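Local coordinates for protein 2-C-methyl-D-erythritol 4-phosphate cytidylyltransferase (Thermus thermophilus HB8, PDB 2PX7) that probably catalyses the transfer of a cytidylyl group from CTP to 2-C-methyl-D-erythritol 4-phosphate in the non-mevalonate route to isoprenoids, releasing diphosphate, at residues G51-L54 with L55-T58; G90-R93 with Q94-V97; A192-D195 with A196-V199. All blocks are in the same frame, centred on the assembly; numbering follows the deposited sequence.

Overall arrangement
All three contacts are helix N-termini, met in series along the chain: contact 1 opens helix 54-61, contact 2 helix 93-103 and contact 3 helix 195-201. These helices flank the mixed sheet of the cytidylyltransferase fold. Contacts 2 and 3 are neighbours, their centres about 12 Å apart, and they touch: Gln-94 reaches the backbone of Ala-192, Val-97 packs on Asp-195, and Arg-93 forms a long, weak ion pair with Asp-195. Contact 1 stands apart, its centre about 21 Å from that of contact 2 and 25 Å from that of contact 3. Leu-54, Arg-93 and Ser-193 each lie within about 8 Å, side chain to side chain, of Lys-217, which is predicted to position the substrate MEP.

Contact 1: residues G51-L54 with L55-T58; sequences GRTL and LEWT
Thr-53 and Glu-56 face each other across the first turn of helix 54-61, where Trp-57 N gives a 2.9 Å hydrogen bond to Thr-53 O, followed one residue on by Thr-58 N to Leu-54 O. The two side chains complete a capping box. Thr-53 OG1, between its backbone N and carbonyl carbon (chi1 66°), accepts from Glu-56 N at 3.2 Å. In return the extended Glu-56 side chain takes the N-H of Thr-53 on OE1 at 3.1 Å, a fairly straight bond from above the carboxylate plane. Arg-52 runs over one face of the Trp-57 indole: its CB sits 3.5 Å from the centroid of the five-membered ring in a CH-pi contact, and its CD lies over the ring. The guanidinium stands almost perpendicular to the indole, with an edge toward CE3, in an off-centre cation-pi contact with CZ 5.0 Å from the centroid of the six-membered ring. Trp-57 NE1 is hydrogen-bonded to Val-49 O, and Phe-118 meets the indole edge-to-face. A leucine in place of Trp-57 would probably leave the Arg-52 chain without its aromatic floor and Val-49 O without its indole donor. Leu-54 lies about 4 Å, side chain to side chain, from Lys-44, a predicted transition-state stabiliser. Reciprocal bonding occupies two N-H groups at the helix start, while the indole ties Arg-52 and the preceding loop to the first turn.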
loop_
_atom_site.group_PDB
_atom_site.type_symbol
_atom_site.label_atom_id
_atom_site.label_comp_id
_atom_site.label_asym_id
_atom_site.label_seq_id
_atom_site.Cartn_x
_atom_site.Cartn_y
_atom_site.Cartn_z
ATOM N N GLY A 51 21.454 8.679 -0.938
ATOM C CA GLY A 51 22.258 9.867 -0.634
ATOM C C GLY A 51 21.719 10.779 0.461
ATOM O O GLY A 51 22.045 11.979 0.507
ATOM N N ARG A 52 20.879 10.206 1.327
ATOM C CA ARG A 52 20.418 10.831 2.569
ATOM C C ARG A 52 19.986 9.695 3.487
ATOM O O ARG A 52 19.393 8.716 3.019
ATOM C CB ARG A 52 19.226 11.757 2.319
ATOM C CG ARG A 52 19.565 13.199 2.044
ATOM C CD ARG A 52 18.348 13.929 1.548
ATOM N NE ARG A 52 18.511 15.372 1.646
ATOM C CZ ARG A 52 17.537 16.257 1.451
ATOM N NH1 ARG A 52 16.311 15.850 1.147
ATOM N NH2 ARG A 52 17.787 17.555 1.569
ATOM N N THR A 53 20.289 9.797 4.780
ATOM C CA THR A 53 19.748 8.833 5.744
ATOM C C THR A 53 18.258 9.130 5.925
ATOM O O THR A 53 17.786 10.205 5.562
ATOM C CB THR A 53 20.452 8.877 7.115
ATOM O OG1 THR A 53 20.194 10.135 7.734
ATOM C CG2 THR A 53 21.977 8.658 6.982
ATOM N N LEU A 54 17.519 8.171 6.471
ATOM C CA LEU A 54 16.104 8.389 6.797
ATOM C C LEU A 54 15.925 9.645 7.644
ATOM O O LEU A 54 15.073 10.487 7.352
ATOM C CB LEU A 54 15.521 7.154 7.491
ATOM C CG LEU A 54 15.243 5.963 6.568
ATOM C CD1 LEU A 54 14.627 4.804 7.336
ATOM C CD2 LEU A 54 14.328 6.392 5.425
ATOM N N LEU A 55 16.772 9.792 8.663
ATOM C CA LEU A 55 16.722 10.967 9.535
ATOM C C LEU A 55 16.849 12.260 8.737
ATOM O O LEU A 55 16.078 13.199 8.932
ATOM C CB LEU A 55 17.786 10.883 10.653
ATOM C CG LEU A 55 17.876 12.112 11.576
ATOM C CD1 LEU A 55 16.594 12.275 12.388
ATOM C CD2 LEU A 55 19.099 12.040 12.491
ATOM N N GLU A 56 17.811 12.294 7.820
ATOM C CA GLU A 56 18.038 13.465 6.973
ATOM C C GLU A 56 16.835 13.743 6.089
ATOM O O GLU A 56 16.433 14.894 5.935
ATOM C CB GLU A 56 19.326 13.300 6.154
ATOM C CG GLU A 56 20.602 13.381 7.016
ATOM C CD GLU A 56 21.884 13.006 6.280
ATOM O OE1 GLU A 56 21.824 12.403 5.182
ATOM O OE2 GLU A 56 22.975 13.312 6.823
ATOM N N TRP A 57 16.237 12.683 5.543
ATOM C CA TRP A 57 14.976 12.823 4.804
ATOM C C TRP A 57 13.864 13.460 5.640
ATOM O O TRP A 57 13.257 14.418 5.185
ATOM C CB TRP A 57 14.500 11.487 4.209
ATOM C CG TRP A 57 15.278 11.012 3.015
ATOM C CD1 TRP A 57 16.133 9.941 2.969
ATOM C CD2 TRP A 57 15.261 11.566 1.686
ATOM N NE1 TRP A 57 16.654 9.804 1.709
ATOM C CE2 TRP A 57 16.134 10.779 0.898
ATOM C CE3 TRP A 57 14.592 12.642 1.088
ATOM C CZ2 TRP A 57 16.366 11.039 -0.467
ATOM C CZ3 TRP A 57 14.832 12.914 -0.274
ATOM C CH2 TRP A 57 15.706 12.102 -1.035
ATOM N N THR A 58 13.589 12.966 6.857
ATOM C CA THR A 58 12.483 13.588 7.625
ATOM C C THR A 58 12.818 15.004 8.061
ATOM O O THR A 58 11.949 15.853 8.055
ATOM C CB THR A 58 11.864 12.753 8.832
ATOM O OG1 THR A 58 12.518 13.073 10.068
ATOM C CG2 THR A 58 11.861 11.287 8.589
#

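Contact 2: residues G90-R93 with Q94-V97; sequences GATR and QASV
Thr-92 and Ser-96 meet where the loop after strand 85-88 winds into helix 93-103, with Ser-96 N bonded to Thr-92 O at 3.0 Å and Val-97 N to Arg-93 O at 2.8 Å. Gly-90 folds back over this first turn, its CA 4.9 Å from that of Ser-96; a side chain here would run into Ala-95 CB. Thr-92 is the N-cap. With chi1 at 59°, its OG1 lies between the backbone N and the carbonyl carbon and accepts from Ala-95 N at 3.3 Å, while Ala-95 CB packs against the same oxygen. Ser-96 OG stands between two loop groups, taking a weak bond from Gly-90 N at 3.0 Å and giving another weak one to Thr-92 O. Arg-93 and Val-97 run side by side in the same direction, NH1 of the arginine lying 3.9 Å from CG2 of the valine. Because Arg-93 CG is anti to the backbone N (chi1 -180°) and the chain stays extended to NE, the guanidinium is carried away from the turn to a salt bridge with Asp-113. Gln-94 also leads away from the turn, its amide bonding to the backbone of the loop at Leu-190 and Ala-192. Arg-93, Ser-96 and Val-97 touch Pro-31 at the end of strand 27-31. The whole is a threonine-capped helix N-terminus at a strand-to-helix connection of the alpha/beta fold.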
loop_
_atom_site.group_PDB
_atom_site.type_symbol
_atom_site.label_atom_id
_atom_site.label_comp_id
_atom_site.label_asym_id
_atom_site.label_seq_id
_atom_site.Cartn_x
_atom_site.Cartn_y
_atom_site.Cartn_z
ATOM N N GLY A 90 12.926 5.199 24.246
ATOM C CA GLY A 90 12.646 4.011 25.033
ATOM C C GLY A 90 12.639 2.762 24.189
ATOM O O GLY A 90 13.030 2.782 23.015
ATOM N N ALA A 91 12.186 1.660 24.790
ATOM C CA ALA A 91 12.165 0.355 24.121
ATOM C C ALA A 91 11.105 0.287 23.021
ATOM O O ALA A 91 11.240 -0.495 22.077
ATOM C CB ALA A 91 11.937 -0.758 25.141
ATOM N N THR A 92 10.058 1.107 23.150
ATOM C CA THR A 92 8.979 1.151 22.157
ATOM C C THR A 92 8.818 2.560 21.598
ATOM O O THR A 92 9.166 3.532 22.264
ATOM C CB THR A 92 7.631 0.695 22.763
ATOM O OG1 THR A 92 7.282 1.543 23.865
ATOM C CG2 THR A 92 7.708 -0.769 23.247
ATOM N N ARG A 93 8.301 2.657 20.372
ATOM C CA ARG A 93 7.980 3.923 19.722
ATOM C C ARG A 93 7.134 4.783 20.654
ATOM O O ARG A 93 7.413 5.956 20.843
ATOM C CB ARG A 93 7.266 3.671 18.380
ATOM C CG ARG A 93 6.866 4.922 17.575
ATOM C CD ARG A 93 5.737 4.556 16.560
ATOM N NE ARG A 93 5.350 5.638 15.637
ATOM C CZ ARG A 93 4.451 6.598 15.905
ATOM N NH1 ARG A 93 3.847 6.649 17.096
ATOM N NH2 ARG A 93 4.153 7.518 14.991
ATOM N N GLN A 94 6.126 4.177 21.277
ATOM C CA GLN A 94 5.237 4.887 22.176
ATOM C C GLN A 94 5.967 5.538 23.340
ATOM O O GLN A 94 5.660 6.672 23.699
ATOM C CB GLN A 94 4.158 3.947 22.699
ATOM C CG GLN A 94 3.100 4.657 23.529
ATOM C CD GLN A 94 1.927 3.765 23.877
ATOM O OE1 GLN A 94 1.455 2.995 23.043
ATOM N NE2 GLN A 94 1.437 3.879 25.095
ATOM N N ALA A 95 6.899 4.793 23.948
ATOM C CA ALA A 95 7.738 5.312 25.039
ATOM C C ALA A 95 8.614 6.453 24.538
ATOM O O ALA A 95 8.800 7.438 25.234
ATOM C CB ALA A 95 8.605 4.193 25.640
ATOM N N SER A 96 9.140 6.324 23.322
ATOM C CA SER A 96 9.932 7.411 22.744
ATOM C C SER A 96 9.086 8.655 22.538
ATOM O O SER A 96 9.543 9.756 22.868
ATOM C CB SER A 96 10.612 6.994 21.444
ATOM O OG SER A 96 11.506 5.921 21.677
ATOM N N VAL A 97 7.860 8.488 22.017
ATOM C CA VAL A 97 6.934 9.632 21.867
ATOM C C VAL A 97 6.677 10.355 23.194
ATOM O O VAL A 97 6.702 11.588 23.246
ATOM C CB VAL A 97 5.555 9.241 21.251
ATOM C CG1 VAL A 97 4.561 10.412 21.369
ATOM C CG2 VAL A 97 5.697 8.797 19.793
#

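Contact 3: residues A192-D195 with A196-V199; sequences ASDD and AQLV
An aspartate N-cap starts helix 195-201, in a buried contact whose side chains pack on helix 175-188 and strand 165-174 and which also meets the second subunit. Asp-194 caps through OD1, which accepts two N-H groups of one residue: Gln-197 N at 3.0 Å and Gln-197 NE2 at 2.7 Å. The donors come from opposite faces of the carboxylate plane. The backbone N lies on the syn side, somewhat out of that plane, whereas the amide nitrogen stands well above it, 70° out. The carboxylate and amide planes are 76° apart. With CG anti to the carbonyl carbon (chi1 -74°) and the chain extended beyond it, Gln-197 reaches back along the turn to the loop, and NE2 also gives a hydrogen bond to Ser-193 OG at 2.9 Å, lying in the amide plane. Both N-H groups of the amide are therefore in use, which fixes its rotation. Ala-192 CB packs on Gln-197 CB at 3.6 Å and touches Leu-198 CD2. The helix continues with Val-199 N bonded to Asp-195 O at 3.2 Å. Asp-195 OD1 accepts from His-182 NE2 of helix 175-188. Asp-194 OD2 is taken by Gln-171 and by Tyr-155 of the second subunit, and Ser-193 OG bonds to Thr-146 of that same subunit, so the cap is part of the dimer interface. The amide oxygen, Gln-197 OE1, takes a hydrogen bond from a water 2.7 Å away, and this water in turn accepts from Ser-193 N at 3.1 Å.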
loop_
_atom_site.group_PDB
_atom_site.type_symbol
_atom_site.label_atom_id
_atom_site.label_comp_id
_atom_site.label_asym_id
_atom_site.label_seq_id
_atom_site.Cartn_x
_atom_site.Cartn_y
_atom_site.Cartn_z
ATOM N N ALA A 192 -0.443 1.018 22.073
ATOM C CA ALA A 192 -1.077 1.003 20.758
ATOM C C ALA A 192 -0.067 1.367 19.677
ATOM O O ALA A 192 0.970 1.924 19.977
ATOM C CB ALA A 192 -2.285 1.953 20.748
ATOM N N SER A 193 -0.395 1.079 18.422
ATOM C CA SER A 193 0.549 1.227 17.335
ATOM C C SER A 193 0.679 2.671 16.873
ATOM O O SER A 193 1.570 2.983 16.074
ATOM C CB SER A 193 0.147 0.325 16.164
ATOM O OG SER A 193 -1.135 0.703 15.644
ATOM N N ASP A 194 -0.206 3.550 17.346
ATOM C CA ASP A 194 -0.055 4.967 17.045
ATOM C C ASP A 194 -0.641 5.846 18.134
ATOM O O ASP A 194 -1.247 5.349 19.090
ATOM C CB ASP A 194 -0.572 5.327 15.626
ATOM C CG ASP A 194 -2.085 5.235 15.486
ATOM O OD1 ASP A 194 -2.765 5.029 16.499
ATOM O OD2 ASP A 194 -2.610 5.369 14.341
ATOM N N ASP A 195 -0.429 7.149 17.988
ATOM C CA ASP A 195 -0.914 8.121 18.944
ATOM C C ASP A 195 -2.408 8.356 18.803
ATOM O O ASP A 195 -3.078 8.605 19.787
ATOM C CB ASP A 195 -0.142 9.439 18.795
ATOM C CG ASP A 195 1.282 9.332 19.327
ATOM O OD1 ASP A 195 1.467 9.173 20.569
ATOM O OD2 ASP A 195 2.209 9.377 18.493
ATOM N N ALA A 196 -2.942 8.264 17.578
ATOM C CA ALA A 196 -4.395 8.430 17.388
ATOM C C ALA A 196 -5.193 7.474 18.265
ATOM O O ALA A 196 -6.225 7.839 18.799
ATOM C CB ALA A 196 -4.763 8.224 15.930
ATOM N N GLN A 197 -4.726 6.239 18.410
ATOM C CA GLN A 197 -5.447 5.272 19.258
ATOM C C GLN A 197 -5.481 5.628 20.730
ATOM O O GLN A 197 -6.441 5.290 21.421
ATOM C CB GLN A 197 -4.875 3.878 19.073
ATOM C CG GLN A 197 -5.270 3.260 17.734
ATOM C CD GLN A 197 -4.379 2.104 17.402
ATOM O OE1 GLN A 197 -4.642 0.963 17.802
ATOM N NE2 GLN A 197 -3.270 2.396 16.729
ATOM N N LEU A 198 -4.435 6.301 21.218
ATOM C CA LEU A 198 -4.388 6.764 22.624
ATOM C C LEU A 198 -5.375 7.907 22.845
ATOM O O LEU A 198 -6.010 7.997 23.886
ATOM C CB LEU A 198 -2.980 7.250 22.971
ATOM C CG LEU A 198 -1.803 6.277 22.799
ATOM C CD1 LEU A 198 -0.552 6.896 23.389
ATOM C CD2 LEU A 198 -2.083 4.898 23.409
ATOM N N VAL A 199 -5.481 8.790 21.857
ATOM C CA VAL A 199 -6.387 9.925 21.928
ATOM C C VAL A 199 -7.860 9.442 21.877
ATOM O O VAL A 199 -8.714 9.931 22.615
ATOM C CB VAL A 199 -6.063 10.977 20.792
ATOM C CG1 VAL A 199 -7.140 12.074 20.716
ATOM C CG2 VAL A 199 -4.688 11.612 21.021
HETATM O O HOH W 1 -2.762 -0.886 18.340
#